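Local coordinates for signal recognition 54 kDa protein (Pyrococcus furiosus, PDB 3DM5), which is an SRP54-type signal recognition protein built from a helical bundle domain, a P-loop nucleotide-binding domain holding GDP, and a helical signal-peptide-binding domain, at residues K92-K97 / P213-L218; K270-G275 / D280-D285; D332-L337 / V377-M382; S396-I401 / K410-L415. One frame throughout, in Å; residues are numbered along the deposited sequence.

Contact 1 of 4, residues K92-K97 / P213-L218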
loop_
_atom_site.group_PDB
_atom_site.type_symbol
_atom_site.label_atom_id
_atom_site.label_comp_id
_atom_site.label_asym_id
_atom_site.label_seq_id
_atom_site.Cartn_x
_atom_site.Cartn_y
_atom_site.Cartn_z
ATOM N N LYS A 92 20.242 29.870 3.964
ATOM C CA LYS A 92 21.356 30.622 3.398
ATOM C C LYS A 92 20.864 31.170 2.077
ATOM O O LYS A 92 21.063 30.540 1.043
ATOM C CB LYS A 92 22.568 29.721 3.150
ATOM C CG LYS A 92 23.063 28.959 4.367
ATOM C CD LYS A 92 24.056 29.772 5.187
ATOM C CE LYS A 92 24.955 28.862 6.018
ATOM N NZ LYS A 92 24.188 27.835 6.798
ATOM N N PRO A 93 20.198 32.333 2.110
ATOM C CA PRO A 93 19.594 32.915 0.904
ATOM C C PRO A 93 20.627 33.245 -0.149
ATOM O O PRO A 93 21.818 33.208 0.126
ATOM C CB PRO A 93 18.953 34.208 1.424
ATOM C CG PRO A 93 19.617 34.463 2.754
ATOM C CD PRO A 93 19.860 33.104 3.315
ATOM N N ILE A 94 20.170 33.542 -1.356
ATOM C CA ILE A 94 21.031 34.083 -2.394
ATOM C C ILE A 94 21.030 35.586 -2.240
ATOM O O ILE A 94 19.973 36.202 -2.299
ATOM C CB ILE A 94 20.474 33.791 -3.801
ATOM C CG1 ILE A 94 20.694 32.332 -4.193
ATOM C CG2 ILE A 94 21.119 34.709 -4.830
ATOM C CD1 ILE A 94 20.107 32.001 -5.562
ATOM N N GLU A 95 22.206 36.177 -2.056
ATOM C CA GLU A 95 22.326 37.633 -1.982
ATOM C C GLU A 95 22.375 38.300 -3.351
ATOM O O GLU A 95 23.176 37.934 -4.202
ATOM C CB GLU A 95 23.559 37.997 -1.182
ATOM C CG GLU A 95 23.475 37.507 0.256
ATOM C CD GLU A 95 24.821 37.543 0.973
ATOM O OE1 GLU A 95 25.820 37.994 0.364
ATOM O OE2 GLU A 95 24.875 37.120 2.150
ATOM N N ILE A 96 21.499 39.270 -3.562
ATOM C CA ILE A 96 21.556 40.107 -4.751
ATOM C C ILE A 96 22.113 41.474 -4.341
ATOM O O ILE A 96 21.386 42.320 -3.840
ATOM C CB ILE A 96 20.157 40.282 -5.368
ATOM C CG1 ILE A 96 19.425 38.940 -5.407
ATOM C CG2 ILE A 96 20.233 40.904 -6.768
ATOM C CD1 ILE A 96 19.937 37.968 -6.480
ATOM N N LYS A 97 23.414 41.666 -4.514
ATOM C CA LYS A 97 24.058 42.938 -4.183
ATOM C C LYS A 97 24.697 43.532 -5.437
ATOM O O LYS A 97 24.357 44.634 -5.848
ATOM C CB LYS A 97 25.106 42.770 -3.071
ATOM N N PRO A 213 30.833 34.411 -12.173
ATOM C CA PRO A 213 29.472 34.551 -11.662
ATOM C C PRO A 213 29.514 34.906 -10.196
ATOM O O PRO A 213 30.509 34.637 -9.507
ATOM C CB PRO A 213 28.888 33.141 -11.805
ATOM C CG PRO A 213 30.003 32.256 -12.280
ATOM C CD PRO A 213 31.277 33.011 -12.142
ATOM N N HIS A 214 28.436 35.500 -9.711
ATOM C CA HIS A 214 28.271 35.648 -8.274
ATOM C C HIS A 214 28.116 34.295 -7.575
ATOM O O HIS A 214 28.518 34.136 -6.431
ATOM C CB HIS A 214 27.069 36.531 -7.923
ATOM C CG HIS A 214 26.725 36.494 -6.468
ATOM N ND1 HIS A 214 25.543 35.971 -5.991
ATOM C CD2 HIS A 214 27.432 36.875 -5.374
ATOM C CE1 HIS A 214 25.523 36.047 -4.671
ATOM N NE2 HIS A 214 26.660 36.594 -4.275
ATOM N N GLU A 215 27.531 33.325 -8.269
ATOM C CA GLU A 215 27.228 32.043 -7.655
ATOM C C GLU A 215 27.128 30.924 -8.683
ATOM O O GLU A 215 26.692 31.138 -9.813
ATOM C CB GLU A 215 25.934 32.139 -6.844
ATOM C CG GLU A 215 25.742 31.023 -5.870
ATOM C CD GLU A 215 24.851 31.413 -4.697
ATOM O OE1 GLU A 215 24.885 32.594 -4.274
ATOM O OE2 GLU A 215 24.125 30.534 -4.188
ATOM N N VAL A 216 27.543 29.728 -8.289
ATOM C CA VAL A 216 27.393 28.585 -9.162
ATOM C C VAL A 216 26.403 27.627 -8.508
ATOM O O VAL A 216 26.569 27.263 -7.351
ATOM C CB VAL A 216 28.735 27.918 -9.447
ATOM C CG1 VAL A 216 28.551 26.647 -10.237
ATOM C CG2 VAL A 216 29.615 28.880 -10.206
ATOM N N ILE A 217 25.350 27.267 -9.238
ATOM C CA ILE A 217 24.252 26.487 -8.664
ATOM C C ILE A 217 24.115 25.173 -9.393
ATOM O O ILE A 217 23.837 25.140 -10.593
ATOM C CB ILE A 217 22.910 27.211 -8.757
ATOM C CG1 ILE A 217 22.940 28.523 -7.988
ATOM C CG2 ILE A 217 21.821 26.355 -8.184
ATOM C CD1 ILE A 217 21.671 29.340 -8.160
ATOM N N LEU A 218 24.351 24.090 -8.658
ATOM C CA LEU A 218 24.213 22.737 -9.177
ATOM C C LEU A 218 22.783 22.256 -8.918
ATOM O O LEU A 218 22.261 22.366 -7.803
ATOM C CB LEU A 218 25.220 21.803 -8.508
ATOM C CG LEU A 218 25.000 20.333 -8.892
ATOM C CD1 LEU A 218 25.110 20.175 -10.420
ATOM C CD2 LEU A 218 25.940 19.393 -8.138
#
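Ile-94 and Ile-217 reach for each other end to end, their CD1 methyls 4.0 Å apart in a buried apolar touch. Both isoleucines adopt the same first torsion: CG1 stands opposite the carbonyl carbon and next to the backbone N (chi1 -75° in Ile-94), and each chain then runs on extended, which carries each terminal methyl across to the other segment. Glu-215, two residues earlier on the same side of the strand, points the same way and crosses Ile-94 at a slant, its OE2 lying 3.9 Å from Ile-94 CG1. The extended chain of Glu-215 brings that oxygen to partners outside the pair of segments, a salt bridge with Lys-270 NZ and a hydrogen bond with Ser-243 OG.

At the outer end, His-214 swings its ring toward the loop with CG opposite its own backbone N (chi1 169°). The ring carbon CE1 approaches Glu-95 O obliquely; the Glu-95 carboxylate is not in contact with the imidazole, its OE1 remaining 4.9 Å from His-214 NE2. Ile-96 N and O are hydrogen-bonded to Glu-385 and Arg-397 of the second subunit.

With no hydrogen bond across them, 92-97 and 213-218 are joined by van der Waals contact: methyl on methyl at Ile-94 and Ile-217, and the His-214 ring against the backbone of Glu-95. The buried Glu-215 charge is met by Lys-270, which probably favours its ionised form.

Contact 2 of 4, residues K270-G275 / D280-D285. With GDP (guanosine-5'-diphosphate), chain J.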
loop_
_atom_site.group_PDB
_atom_site.type_symbol
_atom_site.label_atom_id
_atom_site.label_comp_id
_atom_site.label_asym_id
_atom_site.label_seq_id
_atom_site.Cartn_x
_atom_site.Cartn_y
_atom_site.Cartn_z
ATOM N N LYS A 270 19.476 26.040 -1.555
ATOM C CA LYS A 270 18.784 27.329 -1.594
ATOM C C LYS A 270 17.317 27.232 -2.050
ATOM O O LYS A 270 16.465 27.969 -1.578
ATOM C CB LYS A 270 19.549 28.299 -2.480
ATOM C CG LYS A 270 21.043 28.308 -2.205
ATOM C CD LYS A 270 21.490 29.590 -1.549
ATOM C CE LYS A 270 23.013 29.624 -1.343
ATOM N NZ LYS A 270 23.559 31.008 -1.283
ATOM N N PHE A 271 17.012 26.325 -2.967
ATOM C CA PHE A 271 15.627 26.113 -3.380
ATOM C C PHE A 271 15.371 24.642 -3.578
ATOM O O PHE A 271 16.299 23.856 -3.724
ATOM C CB PHE A 271 15.314 26.825 -4.704
ATOM C CG PHE A 271 15.598 28.299 -4.696
ATOM C CD1 PHE A 271 16.903 28.771 -4.819
ATOM C CD2 PHE A 271 14.565 29.214 -4.611
ATOM C CE1 PHE A 271 17.175 30.131 -4.833
ATOM C CE2 PHE A 271 14.824 30.571 -4.628
ATOM C CZ PHE A 271 16.145 31.030 -4.737
ATOM N N ILE A 272 14.099 24.277 -3.612
ATOM C CA ILE A 272 13.714 22.938 -4.008
ATOM C C ILE A 272 12.720 23.064 -5.128
ATOM O O ILE A 272 11.918 23.985 -5.143
ATOM C CB ILE A 272 13.126 22.141 -2.833
ATOM C CG1 ILE A 272 12.010 22.914 -2.130
ATOM C CG2 ILE A 272 14.225 21.783 -1.850
ATOM C CD1 ILE A 272 11.192 22.069 -1.185
ATOM N N GLY A 273 12.807 22.163 -6.096
ATOM C CA GLY A 273 11.785 22.046 -7.122
ATOM C C GLY A 273 10.664 21.102 -6.698
ATOM O O GLY A 273 10.891 20.075 -6.059
ATOM N N THR A 274 9.452 21.429 -7.119
ATOM C CA THR A 274 8.238 20.947 -6.479
ATOM C C THR A 274 7.224 20.448 -7.504
ATOM O O THR A 274 6.146 19.969 -7.166
ATOM C CB THR A 274 7.678 22.090 -5.628
ATOM O OG1 THR A 274 8.375 22.098 -4.377
ATOM C CG2 THR A 274 6.222 21.943 -5.375
ATOM N N GLY A 275 7.580 20.547 -8.772
ATOM C CA GLY A 275 6.725 20.030 -9.808
ATOM C C GLY A 275 7.129 20.588 -11.145
ATOM O O GLY A 275 8.121 21.291 -11.259
ATOM N N ASP A 280 6.607 26.047 -9.536
ATOM C CA ASP A 280 6.804 24.925 -8.627
ATOM C C ASP A 280 8.208 24.897 -8.048
ATOM O O ASP A 280 8.917 23.902 -8.186
ATOM C CB ASP A 280 6.507 23.595 -9.340
ATOM C CG ASP A 280 5.030 23.429 -9.684
ATOM O OD1 ASP A 280 4.179 24.006 -8.973
ATOM O OD2 ASP A 280 4.709 22.709 -10.651
ATOM N N ILE A 281 8.594 25.994 -7.398
ATOM C CA ILE A 281 9.887 26.141 -6.734
ATOM C C ILE A 281 9.681 26.903 -5.427
ATOM O O ILE A 281 8.916 27.851 -5.373
ATOM C CB ILE A 281 10.873 26.919 -7.627
ATOM C CG1 ILE A 281 12.223 27.087 -6.947
ATOM C CG2 ILE A 281 10.319 28.273 -7.955
ATOM C CD1 ILE A 281 13.379 27.331 -7.905
ATOM N N GLU A 282 10.351 26.489 -4.361
ATOM C CA GLU A 282 10.242 27.213 -3.108
ATOM C C GLU A 282 11.619 27.369 -2.435
ATOM O O GLU A 282 12.469 26.488 -2.539
ATOM C CB GLU A 282 9.198 26.550 -2.199
ATOM C CG GLU A 282 9.646 25.256 -1.582
ATOM C CD GLU A 282 8.713 24.779 -0.472
ATOM O OE1 GLU A 282 7.510 24.573 -0.762
ATOM O OE2 GLU A 282 9.182 24.602 0.682
ATOM N N PRO A 283 11.863 28.517 -1.784
ATOM C CA PRO A 283 13.164 28.655 -1.134
ATOM C C PRO A 283 13.262 27.657 0.002
ATOM O O PRO A 283 12.240 27.258 0.561
ATOM C CB PRO A 283 13.149 30.091 -0.603
ATOM C CG PRO A 283 12.080 30.784 -1.369
ATOM C CD PRO A 283 11.059 29.743 -1.682
ATOM N N PHE A 284 14.484 27.250 0.326
ATOM C CA PHE A 284 14.689 26.240 1.337
ATOM C C PHE A 284 15.192 26.869 2.625
ATOM O O PHE A 284 16.262 27.486 2.682
ATOM C CB PHE A 284 15.641 25.155 0.849
ATOM C CG PHE A 284 15.691 23.939 1.749
ATOM C CD1 PHE A 284 14.636 23.036 1.779
ATOM C CD2 PHE A 284 16.791 23.695 2.548
ATOM C CE1 PHE A 284 14.681 21.909 2.600
ATOM C CE2 PHE A 284 16.843 22.574 3.364
ATOM C CZ PHE A 284 15.786 21.683 3.385
ATOM N N ASP A 285 14.384 26.708 3.656
ATOM C CA ASP A 285 14.635 27.291 4.954
ATOM C C ASP A 285 14.387 26.151 5.936
ATOM O O ASP A 285 13.245 25.919 6.360
ATOM C CB ASP A 285 13.679 28.475 5.178
ATOM C CG ASP A 285 13.913 29.190 6.498
ATOM O OD1 ASP A 285 14.595 28.642 7.394
ATOM O OD2 ASP A 285 13.398 30.316 6.637
HETATM P PB GDP J . 17.016 18.926 -18.268
HETATM O O1B GDP J . 17.180 18.327 -16.913
HETATM O O2B GDP J . 17.711 18.037 -19.270
HETATM O O3B GDP J . 17.593 20.320 -18.278
HETATM O O3A GDP J . 15.480 18.887 -18.760
HETATM P PA GDP J . 14.186 19.457 -17.998
HETATM O O1A GDP J . 13.004 19.512 -18.919
HETATM O O2A GDP J . 14.427 20.808 -17.386
HETATM O "O5'" GDP J . 13.913 18.308 -16.908
HETATM C "C5'" GDP J . 13.556 17.026 -17.410
HETATM C "C4'" GDP J . 12.205 16.573 -16.849
HETATM O "O4'" GDP J . 12.088 16.733 -15.416
HETATM C "C3'" GDP J . 11.061 17.351 -17.476
HETATM O "O3'" GDP J . 10.070 16.370 -17.796
HETATM C "C2'" GDP J . 10.600 18.286 -16.373
HETATM O "O2'" GDP J . 9.211 18.520 -16.403
HETATM C "C1'" GDP J . 10.895 17.485 -15.129
HETATM N N9 GDP J . 11.100 18.298 -13.921
HETATM C C8 GDP J . 12.011 19.259 -13.690
HETATM N N7 GDP J . 11.893 19.733 -12.420
HETATM C C5 GDP J . 10.898 19.048 -11.825
HETATM C C6 GDP J . 10.227 19.017 -10.498
HETATM O O6 GDP J . 10.578 19.763 -9.554
HETATM N N1 GDP J . 9.219 18.151 -10.334
HETATM C C2 GDP J . 8.812 17.314 -11.305
HETATM N N2 GDP J . 7.792 16.468 -11.052
HETATM N N3 GDP J . 9.375 17.278 -12.527
HETATM C C4 GDP J . 10.390 18.107 -12.828
#
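Strand 270-273 and strand 281-283 form an antiparallel beta hairpin at the edge of the sheet, with Ile-272 and Glu-282 as its hydrogen-bonded pair. Their two backbone bonds, Ile-272 N to Glu-282 O at 2.9 Å and Glu-282 N to Ile-272 O at 3.1 Å, are both fairly straight. Toward either end the ladder tilts: Phe-284 N meets Lys-270 O at 2.8 Å from well above the carbonyl plane, and Thr-274 N reaches Asp-280 O, likewise off the plane, with a more bent N-H angle of 135°.

Apolar contacts divide between two faces. On one, Ile-272 and Glu-282 run side by side in the same direction, methylene against methylene, while Ile-272 CG2 lies 3.9 Å from Phe-284 CD1. On the other, the fully trans first torsion of Ile-281 (chi1 180°) directs CG1 along the strand pair, laying CD1 3.8 Å from Phe-271 CB. Tyr-123 of helix 113-125 meets the Phe-271 ring edge to face.

Polar contacts gather at the loop end of the hairpin, where Lys-119 NZ bonds both Gly-275 O and Asp-280 O and bridges the two sides of the connecting loop. Here the backbone borders the guanine of GDP. Gly-273, lacking a side chain, lets its carbonyl carbon come 3.2 Å from GDP O6, and that same oxygen takes a weak hydrogen bond from Gly-275 N, also 3.2 Å long and bent to 125°.

Contact 3 of 4, residues D332-L337 / V377-M382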
loop_
_atom_site.group_PDB
_atom_site.type_symbol
_atom_site.label_atom_id
_atom_site.label_comp_id
_atom_site.label_asym_id
_atom_site.label_seq_id
_atom_site.Cartn_x
_atom_site.Cartn_y
_atom_site.Cartn_z
ATOM N N ASP A 332 -28.355 8.454 24.188
ATOM C CA ASP A 332 -28.288 9.889 23.920
ATOM C C ASP A 332 -27.711 10.699 25.095
ATOM O O ASP A 332 -26.910 11.610 24.888
ATOM C CB ASP A 332 -29.670 10.415 23.554
ATOM C CG ASP A 332 -30.163 9.878 22.227
ATOM O OD1 ASP A 332 -31.356 9.514 22.125
ATOM O OD2 ASP A 332 -29.354 9.820 21.278
ATOM N N MET A 333 -28.121 10.366 26.318
ATOM C CA MET A 333 -27.604 11.019 27.519
ATOM C C MET A 333 -26.143 10.636 27.785
ATOM O O MET A 333 -25.285 11.502 27.967
ATOM C CB MET A 333 -28.471 10.674 28.732
ATOM C CG MET A 333 -28.123 11.465 29.989
ATOM S SD MET A 333 -28.649 10.673 31.529
ATOM C CE MET A 333 -27.432 9.371 31.672
ATOM N N TYR A 334 -25.879 9.332 27.813
ATOM C CA TYR A 334 -24.521 8.788 27.898
ATOM C C TYR A 334 -23.553 9.614 27.073
ATOM O O TYR A 334 -22.432 9.869 27.499
ATOM C CB TYR A 334 -24.515 7.344 27.383
ATOM C CG TYR A 334 -23.240 6.552 27.625
ATOM C CD1 TYR A 334 -23.267 5.362 28.349
ATOM C CD2 TYR A 334 -22.020 6.973 27.112
ATOM C CE1 TYR A 334 -22.115 4.620 28.565
ATOM C CE2 TYR A 334 -20.860 6.236 27.326
ATOM C CZ TYR A 334 -20.917 5.060 28.054
ATOM O OH TYR A 334 -19.775 4.323 28.272
ATOM N N ALA A 335 -24.005 10.015 25.887
ATOM C CA ALA A 335 -23.199 10.782 24.943
ATOM C C ALA A 335 -23.133 12.268 25.297
ATOM O O ALA A 335 -22.053 12.851 25.335
ATOM C CB ALA A 335 -23.728 10.596 23.533
ATOM N N GLN A 336 -24.286 12.882 25.545
ATOM C CA GLN A 336 -24.316 14.278 25.973
ATOM C C GLN A 336 -23.255 14.512 27.042
ATOM O O GLN A 336 -22.417 15.398 26.913
ATOM C CB GLN A 336 -25.693 14.657 26.524
ATOM C CG GLN A 336 -26.819 14.690 25.495
ATOM C CD GLN A 336 -26.598 15.733 24.412
ATOM O OE1 GLN A 336 -25.640 15.655 23.638
ATOM N NE2 GLN A 336 -27.495 16.711 24.344
ATOM N N LEU A 337 -23.292 13.700 28.092
ATOM C CA LEU A 337 -22.343 13.827 29.187
ATOM C C LEU A 337 -20.919 13.595 28.702
ATOM O O LEU A 337 -20.043 14.434 28.913
ATOM C CB LEU A 337 -22.681 12.851 30.322
ATOM C CG LEU A 337 -24.134 12.807 30.821
ATOM C CD1 LEU A 337 -24.220 12.048 32.145
ATOM C CD2 LEU A 337 -24.759 14.204 30.946
ATOM N N VAL A 377 -20.174 3.978 34.547
ATOM C CA VAL A 377 -20.050 2.649 35.141
ATOM C C VAL A 377 -21.408 1.943 35.282
ATOM O O VAL A 377 -21.519 0.734 35.077
ATOM C CB VAL A 377 -19.343 2.711 36.506
ATOM C CG1 VAL A 377 -19.311 1.345 37.149
ATOM C CG2 VAL A 377 -17.939 3.240 36.335
ATOM N N ILE A 378 -22.439 2.706 35.624
ATOM C CA ILE A 378 -23.765 2.141 35.807
ATOM C C ILE A 378 -24.363 1.704 34.473
ATOM O O ILE A 378 -24.884 0.597 34.351
ATOM C CB ILE A 378 -24.722 3.132 36.522
ATOM C CG1 ILE A 378 -24.275 3.374 37.967
ATOM C CG2 ILE A 378 -26.164 2.617 36.503
ATOM C CD1 ILE A 378 -25.229 4.233 38.763
ATOM N N MET A 379 -24.280 2.576 33.474
ATOM C CA MET A 379 -24.825 2.280 32.155
ATOM C C MET A 379 -24.109 1.105 31.476
ATOM O O MET A 379 -24.707 0.385 30.693
ATOM C CB MET A 379 -24.795 3.530 31.270
ATOM C CG MET A 379 -25.870 4.538 31.627
ATOM S SD MET A 379 -25.869 6.044 30.630
ATOM C CE MET A 379 -24.258 6.709 31.046
ATOM N N ASP A 380 -22.832 0.914 31.787
ATOM C CA ASP A 380 -22.071 -0.215 31.272
ATOM C C ASP A 380 -22.569 -1.521 31.869
ATOM O O ASP A 380 -22.082 -2.606 31.531
ATOM C CB ASP A 380 -20.590 -0.063 31.603
ATOM C CG ASP A 380 -19.930 1.073 30.839
ATOM O OD1 ASP A 380 -20.590 1.668 29.962
ATOM O OD2 ASP A 380 -18.748 1.363 31.124
ATOM N N SER A 381 -23.522 -1.414 32.783
ATOM C CA SER A 381 -24.105 -2.595 33.382
ATOM C C SER A 381 -25.545 -2.747 32.914
ATOM O O SER A 381 -26.254 -3.681 33.302
ATOM C CB SER A 381 -24.039 -2.528 34.899
ATOM O OG SER A 381 -24.646 -3.681 35.448
ATOM N N MET A 382 -25.972 -1.814 32.077
ATOM C CA MET A 382 -27.285 -1.909 31.482
ATOM C C MET A 382 -27.185 -2.649 30.144
ATOM O O MET A 382 -26.109 -2.722 29.528
ATOM C CB MET A 382 -27.902 -0.520 31.302
ATOM C CG MET A 382 -28.032 0.298 32.596
ATOM S SD MET A 382 -28.957 1.838 32.362
ATOM C CE MET A 382 -29.209 2.320 34.060
#
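Tyr-334 meets two consecutive residues across the contact, Met-379 obliquely against its ring and Asp-380 with its hydroxyl. The Met-379 sulfur lies 4.7 Å from the centroid of the Tyr-334 ring, in a Met-aromatic contact with SD 67° off the ring normal. Beyond it, Tyr-334 OH donates to Asp-380 OD1 at 3.3 Å. That oxygen sits in the plane of the ring at its edge and receives the bond on its syn lone pair, while the carboxylate plane is turned 31° from the ring. From the same helix as the tyrosine, Met-333 CE touches Met-379 SD at 3.8 Å, the two thioether chains slanting across one another.

What sets these groups in place begins with the torsions. A trans first torsion (chi1 -170°) swings the Tyr-334 ring out from helix 330-341 toward 377-382; the Met-379 chain, straight to SD, bends only at its last torsion. Asp-380 has a second partner, since its OD2 forms a salt bridge with Lys-376 NZ. Around the end of helix 369-379, a type I turn from Met-379 to Met-382 closes with Met-382 N bonded to Met-379 O at 2.9 Å. Leu-415 and Met-422 of helix 409-427 pack on Met-333.

Methionines meeting between helices are in keeping with the signal-peptide-binding domain of SRP54, the methionine-rich helical M domain.

Contact 4 of 4, residues S396-I401 / K410-L415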
loop_
_atom_site.group_PDB
_atom_site.type_symbol
_atom_site.label_atom_id
_atom_site.label_comp_id
_atom_site.label_asym_id
_atom_site.label_seq_id
_atom_site.Cartn_x
_atom_site.Cartn_y
_atom_site.Cartn_z
ATOM N N SER A 396 -36.620 -4.689 39.741
ATOM C CA SER A 396 -35.697 -5.829 39.797
ATOM C C SER A 396 -34.519 -5.607 38.847
ATOM O O SER A 396 -33.389 -6.020 39.129
ATOM C CB SER A 396 -36.404 -7.151 39.493
ATOM O OG SER A 396 -37.133 -7.057 38.287
ATOM N N ARG A 397 -34.797 -4.937 37.731
ATOM C CA ARG A 397 -33.766 -4.535 36.784
ATOM C C ARG A 397 -32.764 -3.598 37.445
ATOM O O ARG A 397 -31.548 -3.769 37.310
ATOM C CB ARG A 397 -34.402 -3.850 35.580
ATOM C CG ARG A 397 -35.020 -4.806 34.574
ATOM C CD ARG A 397 -35.542 -4.035 33.378
ATOM N NE ARG A 397 -35.255 -4.723 32.122
ATOM C CZ ARG A 397 -35.957 -5.750 31.663
ATOM N NH1 ARG A 397 -36.986 -6.213 32.359
ATOM N NH2 ARG A 397 -35.631 -6.310 30.508
ATOM N N ILE A 398 -33.285 -2.610 38.168
ATOM C CA ILE A 398 -32.447 -1.668 38.899
ATOM C C ILE A 398 -31.528 -2.371 39.891
ATOM O O ILE A 398 -30.367 -2.001 40.054
ATOM C CB ILE A 398 -33.293 -0.633 39.652
ATOM C CG1 ILE A 398 -33.959 0.322 38.666
ATOM C CG2 ILE A 398 -32.428 0.150 40.627
ATOM C CD1 ILE A 398 -34.570 1.526 39.320
ATOM N N LYS A 399 -32.049 -3.386 40.564
ATOM C CA LYS A 399 -31.240 -4.111 41.528
ATOM C C LYS A 399 -30.196 -4.965 40.795
ATOM O O LYS A 399 -29.111 -5.213 41.327
ATOM C CB LYS A 399 -32.123 -4.932 42.478
ATOM N N ARG A 400 -30.508 -5.393 39.567
ATOM C CA ARG A 400 -29.518 -6.088 38.731
ATOM C C ARG A 400 -28.444 -5.095 38.264
ATOM O O ARG A 400 -27.234 -5.327 38.409
ATOM C CB ARG A 400 -30.169 -6.766 37.513
ATOM C CG ARG A 400 -29.210 -7.731 36.761
ATOM C CD ARG A 400 -29.459 -7.855 35.231
ATOM N NE ARG A 400 -28.995 -6.687 34.478
ATOM C CZ ARG A 400 -29.789 -5.861 33.794
ATOM N NH1 ARG A 400 -31.095 -6.079 33.747
ATOM N NH2 ARG A 400 -29.281 -4.812 33.150
ATOM N N ILE A 401 -28.904 -3.981 37.704
ATOM C CA ILE A 401 -28.010 -2.928 37.256
ATOM C C ILE A 401 -27.055 -2.510 38.387
ATOM O O ILE A 401 -25.833 -2.468 38.206
ATOM C CB ILE A 401 -28.818 -1.741 36.709
ATOM C CG1 ILE A 401 -29.689 -2.215 35.539
ATOM C CG2 ILE A 401 -27.903 -0.587 36.309
ATOM C CD1 ILE A 401 -30.621 -1.178 35.000
ATOM N N LYS A 410 -29.512 3.186 44.929
ATOM C CA LYS A 410 -29.699 4.622 45.067
ATOM C C LYS A 410 -29.071 5.316 43.867
ATOM O O LYS A 410 -29.748 6.038 43.137
ATOM C CB LYS A 410 -29.081 5.132 46.366
ATOM N N ASP A 411 -27.777 5.081 43.665
ATOM C CA ASP A 411 -27.061 5.615 42.512
ATOM C C ASP A 411 -27.833 5.391 41.207
ATOM O O ASP A 411 -27.965 6.303 40.385
ATOM C CB ASP A 411 -25.677 4.974 42.408
ATOM C CG ASP A 411 -24.731 5.443 43.495
ATOM O OD1 ASP A 411 -24.561 6.670 43.651
ATOM O OD2 ASP A 411 -24.144 4.580 44.183
ATOM N N VAL A 412 -28.349 4.177 41.031
ATOM C CA VAL A 412 -29.067 3.824 39.812
ATOM C C VAL A 412 -30.299 4.701 39.616
ATOM O O VAL A 412 -30.542 5.193 38.509
ATOM C CB VAL A 412 -29.462 2.334 39.784
ATOM C CG1 VAL A 412 -30.321 2.040 38.570
ATOM C CG2 VAL A 412 -28.220 1.458 39.784
ATOM N N LYS A 413 -31.065 4.901 40.686
ATOM C CA LYS A 413 -32.260 5.740 40.615
ATOM C C LYS A 413 -31.853 7.201 40.428
ATOM O O LYS A 413 -32.592 7.998 39.846
ATOM C CB LYS A 413 -33.141 5.548 41.853
ATOM C CG LYS A 413 -33.498 4.086 42.105
ATOM C CD LYS A 413 -34.088 3.831 43.491
ATOM C CE LYS A 413 -35.609 3.732 43.457
ATOM N NZ LYS A 413 -36.145 3.025 44.662
ATOM N N GLU A 414 -30.655 7.535 40.900
ATOM C CA GLU A 414 -30.098 8.869 40.699
ATOM C C GLU A 414 -29.911 9.123 39.213
ATOM O O GLU A 414 -30.533 10.029 38.642
ATOM C CB GLU A 414 -28.763 9.017 41.433
ATOM N N LEU A 415 -29.051 8.312 38.596
ATOM C CA LEU A 415 -28.832 8.340 37.152
ATOM C C LEU A 415 -30.149 8.424 36.384
ATOM O O LEU A 415 -30.295 9.258 35.493
ATOM C CB LEU A 415 -28.042 7.103 36.701
ATOM C CG LEU A 415 -27.428 7.093 35.293
ATOM C CD1 LEU A 415 -26.560 5.866 35.119
ATOM C CD2 LEU A 415 -28.482 7.137 34.202
#
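Ile-398 lays its CG2 methyl against Val-412 CG1, 3.5 Å away, where segments 396-401 and 410-415 have their closest CA atoms. The two side chains slide past one another in opposite directions, so the Val-412 methyl also lies beside Ile-398 CG1, at 4.0 Å. The other Val-412 branch, CG2, turns to the next helical turn and meets Ile-401 CG2 at 4.0 Å, the two side chains crossing at about a right angle. Val-412 thus fits between two residues three apart on one ridge, giving one methyl to each. Its first torsion divides them: CG1 stands across from the backbone N (chi1 174°) on the Ile-398 side, while CG2 stands across from the carbonyl carbon on the Ile-401 side.

Farther out, the long arm of Ile-398 crosses the stem of Lys-413 at roughly a right angle, CD1 to CG 3.9 Å. The Lys-413 chain then bends at chi3, and the residue is solvent-exposed. The segment axes approach to 9.3 Å and their directions differ by 111°. Two consecutive helices joined by a short connection and crossing steeply are consistent with the helix-turn-helix relationship of this domain family.

Ile-393 and Leu-416 also pack on Ile-398, and Ile-378 on Ile-401. Arg-400 makes a salt bridge to Glu-386 and a hydrogen bond to Arg-127 O of the second subunit.

No hydrogen bond spans the two segments; branched aliphatic carbons do the joining, so the helix crossing is held by shape and by the burial of apolar surface, with the Lys-413 stem along its edge.

The four contacts follow one another along the chain without overlap and fall into two pairs. Contacts 1 and 2, centred about 15 Å apart, share the sheet of the P-loop domain, and Lys-270 joins them through a salt bridge to Glu-215 and a probable hydrogen bond to Pro-93 O; only contact 2 borders GDP. Contacts 3 and 4, with centres about 13 Å apart, belong to the helical signal-peptide-binding domain, where Leu-415 packs on both Met-333 and Ile-378. The pairs stand far apart, about 53 Å between the centres of contacts 2 and 3, so the chain is an extended array of domains. All four touch the second subunit: Ile-96 of one subunit bonds Arg-397 of the other.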